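Methionine gamma-lyase (Trichomonas vaginalis, PDB 1PFF) belongs to the Cys/Met metabolism family of pyridoxal phosphate (PLP)-dependent enzymes, with a large domain built on a mixed seven-stranded sheet flanked by helices. Local coordinates at residues A[21-26]-A[51-56]; A[29-34]-A[174-179]; A[62-67]-A[81-86]; A[107-110]-A[114-117]. One frame throughout, in Å; residues are numbered along the deposited sequence.

In the fold
Followed from the N terminus, the chain enters helix 22-33, which serves two contacts. Interaction 1 closes a loop of 24 residues by setting the start of this helix beside helix 48-60. Interaction 2 closes a loop of 139 residues by bringing the end of the same helix to that of helix 162-177; the two contacts cross along the sequence. Interaction 3, between strand 64-68 and the turn leading into strand 84-90, closes 13 residues, and interaction 4, between helix 102-109 and strand 116-120, only three; both nest in series within the longer loop. Strands 84-90 and 116-120 are sheet neighbours, so interactions 3 and 4 meet there. Interactions 1, 2 and, more slightly, 3 border the second subunit.

Interaction 1: A[21-26]-A[51-56]; sequences SGMGAI and HALFEH
Met23 and Ile26 meet Leu53 and Phe54 between two helical segments, 22-26 and 51-56, whose axes come no nearer than 11.7 Å and point roughly the same way, 36° apart. The nearest CA atoms, of Met23 and Leu53, are 9.0 Å apart, and side chains alone make the contact. Leu53 carries most of it through one branch: its CD2 lies 3.2 Å from Met23 CE and 3.9 Å from Ile26 CG2. Met23 does not start out aimed at its partner. Its CG is anti to the backbone N (chi1 -175°), and bends at chi2 and chi3 then swing the terminal methyl round to meet Leu53 at a slant. Ile26, by contrast, projects directly at the other helix, its side chain running past that of Leu53 in the opposite direction. The same CG2 makes a looser, oblique approach to the Phe54 ring, 4.4 Å from CE1. Just before the first helix, Ser21 is the N-cap, its OG accepting from Gly24 N at 2.9 Å; that hydroxyl also bonds to Gly178 O of the second subunit, while Asp175 of that subunit packs on Leu53. Phe54 reaches on to Leu40 and Ser42 of strand 39-43. Helices lying side by side over a largely parallel sheet, connected through one of its strands, are characteristic of the large domain of the aminotransferase-like PLP enzymes.

Interaction 2: A[29-34]-A[174-179]; sequences SVWTFL and KDITGA
Apolar packing joins the two segments, with Ile176 placed between the neighbouring residues Trp31 and Thr32 of the other helix. Its two branches divide the work. With CG1 anti to the carbonyl carbon (chi1 -65°), CG2 is left to meet the base of the tryptophan, 3.6 Å from Trp31 CB, while the longer arm carries CD1 to within 3.9 Å of Thr32 OG1. The indole itself is approached obliquely, Ile176 CG2 standing 3.9 Å from Trp31 CG, so the contact belongs to the stem of the side chain more than to its ring system. No hydrogen bond runs between the segments; the polar groups are satisfied in other directions. Thr32 OG1 bonds to Ala28 O one helical turn back. Trp31 NE1 bonds to Ile176 O of the second subunit, and Ile176 O here receives the same bond from Trp31 of that subunit, a reciprocal pair across the interface. Thr177 closes an ST turn, its OG1 accepting from Ala179 N at 3.1 Å, as the chain leaves the helix through Gly178 with positive phi (60°). Around the contact, helix 48-60 supplies Leu53 and Leu58 against Trp31, Lys167 of helix 162-177 lies against Thr32, and Phe61 of the second subunit meets the indole edge-to-face. The ends of helices 22-33 and 162-177 meet beside helix 48-60, at the border with the second subunit.

Interaction 3: A[62-67]-A[81-86]; sequences GVEVDF and KPNTRI. With EDO (1,2-ethanediol), chain O; EDO (1,2-ethanediol), chain C.
Charge pairing dominates this surface contact, in which Glu64 OE1 forms a salt bridge with Lys81 NZ at 2.9 Å. The ammonium comes from above the carboxylate plane, 47° out of it, and the two side chains cross at about a right angle; an extended glutamate and a lysine bent at chi3 (-96°) bring the charges together. The same oxygen takes a second, weak hydrogen bond from Asn83 ND2 at 3.2 Å, with amide and carboxylate planes almost perpendicular. That nitrogen also bonds to Gly37 O, so it links Glu64 to the loop before strand 39-43. Asp66 is tied in more indirectly. Its OD2 is 4.6 Å from Lys81 NZ, beyond a salt bridge, but one water bonds to both atoms; the nearby positive charge probably helps to stabilise the carboxylate, which is also bonded to His39 NE2. Within segment 81-86, the type I turn from Lys81 to Thr84 is closed by Thr84 N to Lys81 O, and Lys81 N also donates to Thr84 OG1 at 2.8 Å. Two 1,2-ethanediol molecules, probably from the crystallisation liquor, border the site: O2 of one donates to Glu64 OE2, while O2 of the other accepts from Val65 N at 3.0 Å. Strands 64-68 and 84-90 are not neighbours but run parallel on either side of strand 39-43. Polar side chains thus reach over the start of the middle strand, whose His39 bonds both Asp66 and Thr84, at the amino ends of the strands in a parallel alpha/beta sheet.

Interaction 4: A[107-110]-A[114-117]; sequences KQAR and DILV
Ala109 lays its methyl against Val117, CB to CG2 at 3.6 Å, and more loosely against Ile115 CG2 at 4.2 Å. Ile115, just ahead of the strand, brings CD1 to 3.5 Å from the carbonyl oxygen Ala109 O. The CA atoms of Ala109 and Ile115 come within 6.5 Å of each other, with Val87 of strand 84-90 also against Ala109. These elements form a beta-alpha-beta crossover: strand 84-90, helix 102-109 and strand 116-120, the two strands parallel and adjacent in the sheet, with the contact at the turn from helix to second strand. Polar bonding brackets that turn. Arg110, just past the helix, starts its side chain away from segment 114-117, but the bend at chi2 (-54°) folds the guanidinium back, and NH1 donates to Ile115 O at 2.8 Å. The oxygen lies near the guanidinium plane, though the bond is bent (N-H...O 139°) and NH1 is tilted 26° from the carbonyl plane. NH1 also donates to a water, 2.9 Å away, which accepts from Ile115 N. Arg110 NH2 forms a salt bridge with Asp137, whose OD2 in turn accepts from Val117 N.

Interaction 1: A[21-26]-A[51-56]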
loop_
_atom_site.group_PDB
_atom_site.type_symbol
_atom_site.label_atom_id
_atom_site.label_comp_id
_atom_site.label_asym_id
_atom_site.label_seq_id
_atom_site.Cartn_x
_atom_site.Cartn_y
_atom_site.Cartn_z
ATOM N N SER A 21 -3.183 -3.298 -17.325
ATOM C CA SER A 21 -2.953 -2.118 -18.148
ATOM C C SER A 21 -4.010 -2.005 -19.219
ATOM O O SER A 21 -4.759 -2.957 -19.464
ATOM C CB SER A 21 -1.573 -2.179 -18.821
ATOM O OG SER A 21 -1.570 -3.136 -19.871
ATOM N N GLY A 22 -4.048 -0.847 -19.874
ATOM C CA GLY A 22 -4.924 -0.637 -21.023
ATOM C C GLY A 22 -4.620 -1.622 -22.143
ATOM O O GLY A 22 -5.534 -2.175 -22.741
ATOM N N MET A 23 -3.339 -1.862 -22.412
ATOM C CA MET A 23 -2.944 -2.880 -23.393
ATOM C C MET A 23 -3.426 -4.281 -22.973
ATOM O O MET A 23 -3.889 -5.065 -23.804
ATOM C CB MET A 23 -1.422 -2.859 -23.613
ATOM C CG MET A 23 -0.932 -3.802 -24.715
ATOM S SD MET A 23 -1.432 -3.290 -26.394
ATOM C CE MET A 23 -2.795 -4.321 -26.660
ATOM N N GLY A 24 -3.333 -4.574 -21.679
ATOM C CA GLY A 24 -3.858 -5.817 -21.134
ATOM C C GLY A 24 -5.351 -5.985 -21.382
ATOM O O GLY A 24 -5.803 -7.088 -21.693
ATOM N N ALA A 25 -6.108 -4.890 -21.275
ATOM C CA ALA A 25 -7.555 -4.896 -21.549
ATOM C C ALA A 25 -7.836 -5.189 -23.023
ATOM O O ALA A 25 -8.677 -6.044 -23.343
ATOM C CB ALA A 25 -8.187 -3.559 -21.145
ATOM N N ILE A 26 -7.127 -4.486 -23.907
ATOM C CA ILE A 26 -7.250 -4.712 -25.365
ATOM C C ILE A 26 -6.847 -6.141 -25.707
ATOM O O ILE A 26 -7.565 -6.852 -26.405
ATOM C CB ILE A 26 -6.377 -3.707 -26.175
ATOM C CG1 ILE A 26 -6.874 -2.264 -25.966
ATOM C CG2 ILE A 26 -6.370 -4.094 -27.663
ATOM C CD1 ILE A 26 -5.871 -1.179 -26.368
ATOM N N HIS A 51 -1.437 -0.435 -32.421
ATOM C CA HIS A 51 -1.103 -0.660 -33.819
ATOM C C HIS A 51 -0.107 -1.813 -33.957
ATOM O O HIS A 51 -0.268 -2.665 -34.825
ATOM C CB HIS A 51 -0.558 0.609 -34.473
ATOM C CG HIS A 51 -0.387 0.489 -35.955
ATOM N ND1 HIS A 51 -1.421 0.696 -36.845
ATOM C CD2 HIS A 51 0.694 0.164 -36.704
ATOM C CE1 HIS A 51 -0.982 0.511 -38.078
ATOM N NE2 HIS A 51 0.299 0.186 -38.020
ATOM N N ALA A 52 0.899 -1.839 -33.086
ATOM C CA ALA A 52 1.896 -2.910 -33.077
ATOM C C ALA A 52 1.274 -4.282 -32.783
ATOM O O ALA A 52 1.618 -5.277 -33.433
ATOM C CB ALA A 52 3.003 -2.600 -32.084
ATOM N N LEU A 53 0.354 -4.336 -31.819
ATOM C CA LEU A 53 -0.331 -5.591 -31.513
ATOM C C LEU A 53 -1.052 -6.118 -32.754
ATOM O O LEU A 53 -0.955 -7.307 -33.085
ATOM C CB LEU A 53 -1.323 -5.412 -30.360
ATOM C CG LEU A 53 -2.368 -6.524 -30.177
ATOM C CD1 LEU A 53 -1.720 -7.828 -29.673
ATOM C CD2 LEU A 53 -3.472 -6.088 -29.252
ATOM N N PHE A 54 -1.774 -5.224 -33.429
ATOM C CA PHE A 54 -2.555 -5.606 -34.606
ATOM C C PHE A 54 -1.661 -5.868 -35.810
ATOM O O PHE A 54 -1.802 -6.897 -36.459
ATOM C CB PHE A 54 -3.582 -4.525 -34.962
ATOM C CG PHE A 54 -4.691 -4.363 -33.949
ATOM C CD1 PHE A 54 -4.789 -5.200 -32.840
ATOM C CD2 PHE A 54 -5.640 -3.366 -34.115
ATOM C CE1 PHE A 54 -5.813 -5.045 -31.907
ATOM C CE2 PHE A 54 -6.681 -3.208 -33.190
ATOM C CZ PHE A 54 -6.762 -4.047 -32.085
ATOM N N GLU A 55 -0.744 -4.937 -36.095
ATOM C CA GLU A 55 0.056 -4.988 -37.327
ATOM C C GLU A 55 1.056 -6.134 -37.330
ATOM O O GLU A 55 1.222 -6.803 -38.341
ATOM C CB GLU A 55 0.792 -3.669 -37.584
ATOM C CG GLU A 55 1.367 -3.546 -38.996
ATOM C CD GLU A 55 2.323 -2.374 -39.165
ATOM O OE1 GLU A 55 2.456 -1.553 -38.235
ATOM O OE2 GLU A 55 2.959 -2.272 -40.240
ATOM N N HIS A 56 1.723 -6.353 -36.202
ATOM C CA HIS A 56 2.805 -7.332 -36.158
ATOM C C HIS A 56 2.382 -8.639 -35.483
ATOM O O HIS A 56 2.607 -9.713 -36.038
ATOM C CB HIS A 56 4.055 -6.751 -35.482
ATOM C CG HIS A 56 4.524 -5.452 -36.070
ATOM N ND1 HIS A 56 4.996 -5.342 -37.362
ATOM C CD2 HIS A 56 4.608 -4.210 -35.532
ATOM C CE1 HIS A 56 5.339 -4.087 -37.599
ATOM N NE2 HIS A 56 5.114 -3.380 -36.505
#

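Interaction 2: A[29-34]-A[174-179]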
loop_
_atom_site.group_PDB
_atom_site.type_symbol
_atom_site.label_atom_id
_atom_site.label_comp_id
_atom_site.label_asym_id
_atom_site.label_seq_id
_atom_site.Cartn_x
_atom_site.Cartn_y
_atom_site.Cartn_z
ATOM N N SER A 29 -9.137 -8.945 -24.561
ATOM C CA SER A 29 -10.350 -8.962 -25.370
ATOM C C SER A 29 -10.059 -9.610 -26.735
ATOM O O SER A 29 -10.685 -10.616 -27.099
ATOM C CB SER A 29 -10.908 -7.548 -25.529
ATOM O OG SER A 29 -11.322 -7.018 -24.279
ATOM N N VAL A 30 -9.094 -9.068 -27.476
ATOM C CA VAL A 30 -8.851 -9.541 -28.848
ATOM C C VAL A 30 -8.301 -10.964 -28.966
ATOM O O VAL A 30 -8.820 -11.745 -29.762
ATOM C CB VAL A 30 -8.031 -8.538 -29.733
ATOM C CG1 VAL A 30 -8.709 -7.167 -29.766
ATOM C CG2 VAL A 30 -6.568 -8.437 -29.294
ATOM N N TRP A 31 -7.276 -11.319 -28.188
ATOM C CA TRP A 31 -6.722 -12.676 -28.300
ATOM C C TRP A 31 -7.773 -13.730 -27.919
ATOM O O TRP A 31 -7.795 -14.816 -28.486
ATOM C CB TRP A 31 -5.488 -12.875 -27.417
ATOM C CG TRP A 31 -4.239 -12.100 -27.776
ATOM C CD1 TRP A 31 -3.696 -11.056 -27.072
ATOM C CD2 TRP A 31 -3.340 -12.352 -28.865
ATOM N NE1 TRP A 31 -2.532 -10.631 -27.668
ATOM C CE2 TRP A 31 -2.295 -11.400 -28.780
ATOM C CE3 TRP A 31 -3.321 -13.271 -29.924
ATOM C CZ2 TRP A 31 -1.239 -11.350 -29.700
ATOM C CZ3 TRP A 31 -2.265 -13.220 -30.845
ATOM C CH2 TRP A 31 -1.239 -12.262 -30.719
ATOM N N THR A 32 -8.640 -13.407 -26.955
ATOM C CA THR A 32 -9.672 -14.346 -26.501
ATOM C C THR A 32 -10.641 -14.761 -27.611
ATOM O O THR A 32 -11.094 -15.914 -27.662
ATOM C CB THR A 32 -10.460 -13.721 -25.328
ATOM O OG1 THR A 32 -9.581 -13.537 -24.213
ATOM C CG2 THR A 32 -11.527 -14.679 -24.796
ATOM N N PHE A 33 -10.960 -13.814 -28.489
ATOM C CA PHE A 33 -12.041 -13.997 -29.460
ATOM C C PHE A 33 -11.573 -14.168 -30.901
ATOM O O PHE A 33 -12.378 -14.155 -31.848
ATOM C CB PHE A 33 -13.095 -12.888 -29.307
ATOM C CG PHE A 33 -13.794 -12.921 -27.969
ATOM C CD1 PHE A 33 -13.530 -11.950 -27.001
ATOM C CD2 PHE A 33 -14.671 -13.951 -27.659
ATOM C CE1 PHE A 33 -14.151 -12.000 -25.742
ATOM C CE2 PHE A 33 -15.307 -14.005 -26.412
ATOM C CZ PHE A 33 -15.040 -13.028 -25.455
ATOM N N LEU A 34 -10.269 -14.358 -31.051
ATOM C CA LEU A 34 -9.661 -14.613 -32.353
ATOM C C LEU A 34 -8.977 -15.974 -32.359
ATOM O O LEU A 34 -8.732 -16.560 -31.304
ATOM C CB LEU A 34 -8.638 -13.517 -32.702
ATOM C CG LEU A 34 -9.194 -12.121 -33.007
ATOM C CD1 LEU A 34 -8.066 -11.101 -33.172
ATOM C CD2 LEU A 34 -10.156 -12.095 -34.234
ATOM N N LYS A 174 -6.401 -15.048 -17.364
ATOM C CA LYS A 174 -5.790 -16.198 -16.686
ATOM C C LYS A 174 -4.839 -17.024 -17.554
ATOM O O LYS A 174 -3.813 -17.496 -17.057
ATOM C CB LYS A 174 -6.855 -17.114 -16.079
ATOM C CG LYS A 174 -7.473 -16.574 -14.803
ATOM C CD LYS A 174 -8.353 -17.620 -14.122
ATOM C CE LYS A 174 -9.144 -17.002 -12.969
ATOM N NZ LYS A 174 -9.111 -17.865 -11.743
ATOM N N ASP A 175 -5.189 -17.226 -18.825
ATOM C CA ASP A 175 -4.368 -18.050 -19.710
ATOM C C ASP A 175 -3.491 -17.240 -20.664
ATOM O O ASP A 175 -2.285 -17.497 -20.767
ATOM C CB ASP A 175 -5.222 -19.027 -20.529
ATOM C CG ASP A 175 -5.976 -20.035 -19.673
ATOM O OD1 ASP A 175 -5.689 -20.180 -18.466
ATOM O OD2 ASP A 175 -6.904 -20.724 -20.146
ATOM N N ILE A 176 -4.078 -16.272 -21.363
ATOM C CA ILE A 176 -3.404 -15.680 -22.519
ATOM C C ILE A 176 -2.380 -14.601 -22.165
ATOM O O ILE A 176 -1.223 -14.675 -22.594
ATOM C CB ILE A 176 -4.428 -15.159 -23.563
ATOM C CG1 ILE A 176 -5.225 -16.326 -24.163
ATOM C CG2 ILE A 176 -3.715 -14.399 -24.676
ATOM C CD1 ILE A 176 -6.591 -15.919 -24.748
ATOM N N THR A 177 -2.806 -13.613 -21.387
ATOM C CA THR A 177 -1.971 -12.437 -21.107
ATOM C C THR A 177 -1.325 -12.467 -19.728
ATOM O O THR A 177 -0.255 -11.888 -19.535
ATOM C CB THR A 177 -2.799 -11.147 -21.205
ATOM O OG1 THR A 177 -3.831 -11.177 -20.216
ATOM C CG2 THR A 177 -3.543 -11.051 -22.546
ATOM N N GLY A 178 -1.999 -13.088 -18.761
ATOM C CA GLY A 178 -1.618 -12.955 -17.367
ATOM C C GLY A 178 -1.665 -11.508 -16.879
ATOM O O GLY A 178 -1.002 -11.173 -15.910
ATOM N N ALA A 179 -2.434 -10.651 -17.555
ATOM C CA ALA A 179 -2.491 -9.217 -17.212
ATOM C C ALA A 179 -3.464 -8.932 -16.066
ATOM O O ALA A 179 -4.482 -8.244 -16.241
ATOM C CB ALA A 179 -2.822 -8.369 -18.450
#

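Interaction 3: A[62-67]-A[81-86]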
loop_
_atom_site.group_PDB
_atom_site.type_symbol
_atom_site.label_atom_id
_atom_site.label_comp_id
_atom_site.label_asym_id
_atom_site.label_seq_id
_atom_site.Cartn_x
_atom_site.Cartn_y
_atom_site.Cartn_z
ATOM N N GLY A 62 -1.421 -15.692 -37.804
ATOM C CA GLY A 62 -2.394 -16.078 -38.822
ATOM C C GLY A 62 -3.729 -15.347 -38.852
ATOM O O GLY A 62 -4.679 -15.826 -39.483
ATOM N N VAL A 63 -3.808 -14.204 -38.171
ATOM C CA VAL A 63 -4.990 -13.341 -38.215
ATOM C C VAL A 63 -4.794 -12.330 -39.344
ATOM O O VAL A 63 -3.745 -11.697 -39.438
ATOM C CB VAL A 63 -5.212 -12.585 -36.876
ATOM C CG1 VAL A 63 -6.416 -11.634 -36.964
ATOM C CG2 VAL A 63 -5.396 -13.564 -35.707
ATOM N N GLU A 64 -5.793 -12.195 -40.208
ATOM C CA GLU A 64 -5.768 -11.168 -41.243
ATOM C C GLU A 64 -6.282 -9.880 -40.627
ATOM O O GLU A 64 -7.261 -9.901 -39.877
ATOM C CB GLU A 64 -6.634 -11.585 -42.443
ATOM C CG GLU A 64 -6.407 -13.036 -42.850
ATOM C CD GLU A 64 -7.309 -13.511 -43.974
ATOM O OE1 GLU A 64 -8.403 -12.940 -44.176
ATOM O OE2 GLU A 64 -6.914 -14.480 -44.650
ATOM N N VAL A 65 -5.608 -8.770 -40.919
ATOM C CA VAL A 65 -5.977 -7.476 -40.341
ATOM C C VAL A 65 -6.047 -6.442 -41.464
ATOM O O VAL A 65 -5.128 -6.328 -42.274
ATOM C CB VAL A 65 -4.941 -7.011 -39.271
ATOM C CG1 VAL A 65 -5.308 -5.628 -38.695
ATOM C CG2 VAL A 65 -4.811 -8.045 -38.164
ATOM N N ASP A 66 -7.145 -5.706 -41.519
ATOM C CA ASP A 66 -7.207 -4.525 -42.365
ATOM C C ASP A 66 -7.209 -3.287 -41.478
ATOM O O ASP A 66 -7.973 -3.230 -40.517
ATOM C CB ASP A 66 -8.482 -4.550 -43.198
ATOM C CG ASP A 66 -8.381 -5.485 -44.387
ATOM O OD1 ASP A 66 -7.488 -5.285 -45.235
ATOM O OD2 ASP A 66 -9.151 -6.441 -44.557
ATOM N N PHE A 67 -6.358 -2.308 -41.787
ATOM C CA PHE A 67 -6.466 -0.980 -41.162
ATOM C C PHE A 67 -7.180 -0.041 -42.123
ATOM O O PHE A 67 -6.735 0.154 -43.259
ATOM C CB PHE A 67 -5.092 -0.394 -40.815
ATOM C CG PHE A 67 -4.324 -1.192 -39.810
ATOM C CD1 PHE A 67 -3.339 -2.090 -40.227
ATOM C CD2 PHE A 67 -4.582 -1.055 -38.443
ATOM C CE1 PHE A 67 -2.613 -2.840 -39.292
ATOM C CE2 PHE A 67 -3.856 -1.803 -37.497
ATOM C CZ PHE A 67 -2.867 -2.692 -37.933
ATOM N N LYS A 81 -15.621 -9.693 -44.304
ATOM C CA LYS A 81 -15.264 -10.949 -44.970
ATOM C C LYS A 81 -15.953 -12.095 -44.236
ATOM O O LYS A 81 -16.410 -11.901 -43.114
ATOM C CB LYS A 81 -13.740 -11.148 -44.941
ATOM C CG LYS A 81 -12.966 -10.130 -45.769
ATOM C CD LYS A 81 -11.650 -10.712 -46.280
ATOM C CE LYS A 81 -10.495 -10.348 -45.377
ATOM N NZ LYS A 81 -9.190 -10.799 -45.950
ATOM N N PRO A 82 -16.045 -13.282 -44.843
ATOM C CA PRO A 82 -16.677 -14.429 -44.176
ATOM C C PRO A 82 -16.055 -14.727 -42.813
ATOM O O PRO A 82 -16.749 -15.196 -41.909
ATOM C CB PRO A 82 -16.409 -15.586 -45.147
ATOM C CG PRO A 82 -16.339 -14.903 -46.498
ATOM C CD PRO A 82 -15.579 -13.629 -46.200
ATOM N N ASN A 83 -14.763 -14.440 -42.676
ATOM C CA ASN A 83 -14.040 -14.727 -41.447
ATOM C C ASN A 83 -13.847 -13.529 -40.493
ATOM O O ASN A 83 -13.074 -13.618 -39.537
ATOM C CB ASN A 83 -12.707 -15.399 -41.782
ATOM C CG ASN A 83 -11.788 -14.518 -42.626
ATOM O OD1 ASN A 83 -12.241 -13.721 -43.457
ATOM N ND2 ASN A 83 -10.482 -14.681 -42.428
ATOM N N THR A 84 -14.548 -12.424 -40.743
ATOM C CA THR A 84 -14.440 -11.257 -39.855
ATOM C C THR A 84 -15.025 -11.573 -38.478
ATOM O O THR A 84 -16.144 -12.084 -38.369
ATOM C CB THR A 84 -15.133 -10.021 -40.465
ATOM O OG1 THR A 84 -14.517 -9.701 -41.718
ATOM C CG2 THR A 84 -14.871 -8.769 -39.603
ATOM N N ARG A 85 -14.249 -11.301 -37.429
ATOM C CA ARG A 85 -14.709 -11.577 -36.070
ATOM C C ARG A 85 -14.803 -10.332 -35.199
ATOM O O ARG A 85 -15.573 -10.314 -34.242
ATOM C CB ARG A 85 -13.820 -12.607 -35.369
ATOM C CG ARG A 85 -13.696 -13.913 -36.114
ATOM C CD ARG A 85 -14.901 -14.815 -36.093
ATOM N NE ARG A 85 -14.656 -15.939 -37.006
ATOM C CZ ARG A 85 -15.584 -16.638 -37.647
ATOM N NH1 ARG A 85 -16.871 -16.366 -37.492
ATOM N NH2 ARG A 85 -15.211 -17.636 -38.448
ATOM N N ILE A 86 -14.015 -9.312 -35.525
ATOM C CA ILE A 86 -13.901 -8.125 -34.680
ATOM C C ILE A 86 -13.779 -6.854 -35.510
ATOM O O ILE A 86 -13.029 -6.815 -36.494
ATOM C CB ILE A 86 -12.670 -8.225 -33.718
ATOM C CG1 ILE A 86 -12.888 -9.316 -32.648
ATOM C CG2 ILE A 86 -12.406 -6.862 -33.057
ATOM C CD1 ILE A 86 -11.656 -9.605 -31.755
HETATM C C1 EDO O . -3.512 -8.895 -45.071
HETATM O O1 EDO O . -4.790 -8.271 -45.132
HETATM C C2 EDO O . -3.425 -9.826 -43.859
HETATM O O2 EDO O . -3.165 -9.074 -42.688
HETATM C C1 EDO C . -8.813 -19.036 -44.244
HETATM O O1 EDO C . -9.335 -18.134 -43.275
HETATM C C2 EDO C . -8.125 -18.271 -45.372
HETATM O O2 EDO C . -8.734 -16.997 -45.545
HETATM O O HOH W 1 -7.544 -8.643 -45.399
#

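Interaction 4: A[107-110]-A[114-117]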
loop_
_atom_site.group_PDB
_atom_site.type_symbol
_atom_site.label_atom_id
_atom_site.label_comp_id
_atom_site.label_asym_id
_atom_site.label_seq_id
_atom_site.Cartn_x
_atom_site.Cartn_y
_atom_site.Cartn_z
ATOM N N LYS A 107 -23.908 -0.373 -36.792
ATOM C CA LYS A 107 -24.872 -0.709 -37.841
ATOM C C LYS A 107 -24.191 -1.341 -39.048
ATOM O O LYS A 107 -24.713 -2.294 -39.625
ATOM C CB LYS A 107 -25.700 0.514 -38.249
ATOM C CG LYS A 107 -26.812 0.858 -37.233
ATOM C CD LYS A 107 -27.773 1.908 -37.797
ATOM C CE LYS A 107 -28.260 2.884 -36.727
ATOM N NZ LYS A 107 -29.273 3.856 -37.283
ATOM N N GLN A 108 -23.015 -0.823 -39.408
ATOM C CA GLN A 108 -22.219 -1.413 -40.483
ATOM C C GLN A 108 -21.754 -2.826 -40.150
ATOM O O GLN A 108 -21.849 -3.726 -40.983
ATOM C CB GLN A 108 -21.005 -0.552 -40.794
ATOM C CG GLN A 108 -21.323 0.747 -41.533
ATOM C CD GLN A 108 -20.055 1.472 -41.892
ATOM O OE1 GLN A 108 -19.300 0.996 -42.738
ATOM N NE2 GLN A 108 -19.780 2.592 -41.213
ATOM N N ALA A 109 -21.233 -3.015 -38.942
ATOM C CA ALA A 109 -20.783 -4.330 -38.500
ATOM C C ALA A 109 -21.935 -5.332 -38.468
ATOM O O ALA A 109 -21.719 -6.522 -38.692
ATOM C CB ALA A 109 -20.113 -4.237 -37.132
ATOM N N ARG A 110 -23.154 -4.855 -38.208
ATOM C CA ARG A 110 -24.320 -5.742 -38.174
ATOM C C ARG A 110 -24.786 -6.208 -39.564
ATOM O O ARG A 110 -25.758 -6.963 -39.669
ATOM C CB ARG A 110 -25.492 -5.121 -37.390
ATOM C CG ARG A 110 -25.212 -4.850 -35.904
ATOM C CD ARG A 110 -24.716 -6.036 -35.077
ATOM N NE ARG A 110 -24.251 -5.563 -33.770
ATOM C CZ ARG A 110 -23.095 -5.879 -33.197
ATOM N NH1 ARG A 110 -22.244 -6.707 -33.788
ATOM N NH2 ARG A 110 -22.789 -5.354 -32.013
ATOM N N ASP A 114 -22.548 -12.007 -35.755
ATOM C CA ASP A 114 -21.486 -12.465 -34.858
ATOM C C ASP A 114 -20.159 -11.735 -35.003
ATOM O O ASP A 114 -19.083 -12.340 -34.974
ATOM C CB ASP A 114 -21.282 -13.969 -35.006
ATOM C CG ASP A 114 -22.565 -14.747 -34.805
ATOM O OD1 ASP A 114 -23.386 -14.352 -33.938
ATOM O OD2 ASP A 114 -22.846 -15.754 -35.483
ATOM N N ILE A 115 -20.238 -10.427 -35.166
ATOM C CA ILE A 115 -19.039 -9.623 -35.109
ATOM C C ILE A 115 -19.033 -8.917 -33.753
ATOM O O ILE A 115 -20.071 -8.421 -33.304
ATOM C CB ILE A 115 -18.998 -8.646 -36.318
ATOM C CG1 ILE A 115 -18.864 -9.455 -37.616
ATOM C CG2 ILE A 115 -17.849 -7.641 -36.176
ATOM C CD1 ILE A 115 -18.932 -8.654 -38.865
ATOM N N LEU A 116 -17.887 -8.935 -33.077
ATOM C CA LEU A 116 -17.711 -8.166 -31.855
ATOM C C LEU A 116 -17.162 -6.791 -32.203
ATOM O O LEU A 116 -16.074 -6.659 -32.793
ATOM C CB LEU A 116 -16.771 -8.881 -30.872
ATOM C CG LEU A 116 -17.321 -10.151 -30.217
ATOM C CD1 LEU A 116 -16.183 -10.981 -29.648
ATOM C CD2 LEU A 116 -18.359 -9.837 -29.137
ATOM N N VAL A 117 -17.934 -5.776 -31.853
ATOM C CA VAL A 117 -17.497 -4.400 -31.995
ATOM C C VAL A 117 -16.881 -4.004 -30.669
ATOM O O VAL A 117 -17.528 -4.104 -29.620
ATOM C CB VAL A 117 -18.654 -3.453 -32.347
ATOM C CG1 VAL A 117 -18.137 -2.014 -32.578
ATOM C CG2 VAL A 117 -19.418 -3.976 -33.582
HETATM O O HOH W 2 -22.610 -8.723 -35.856
#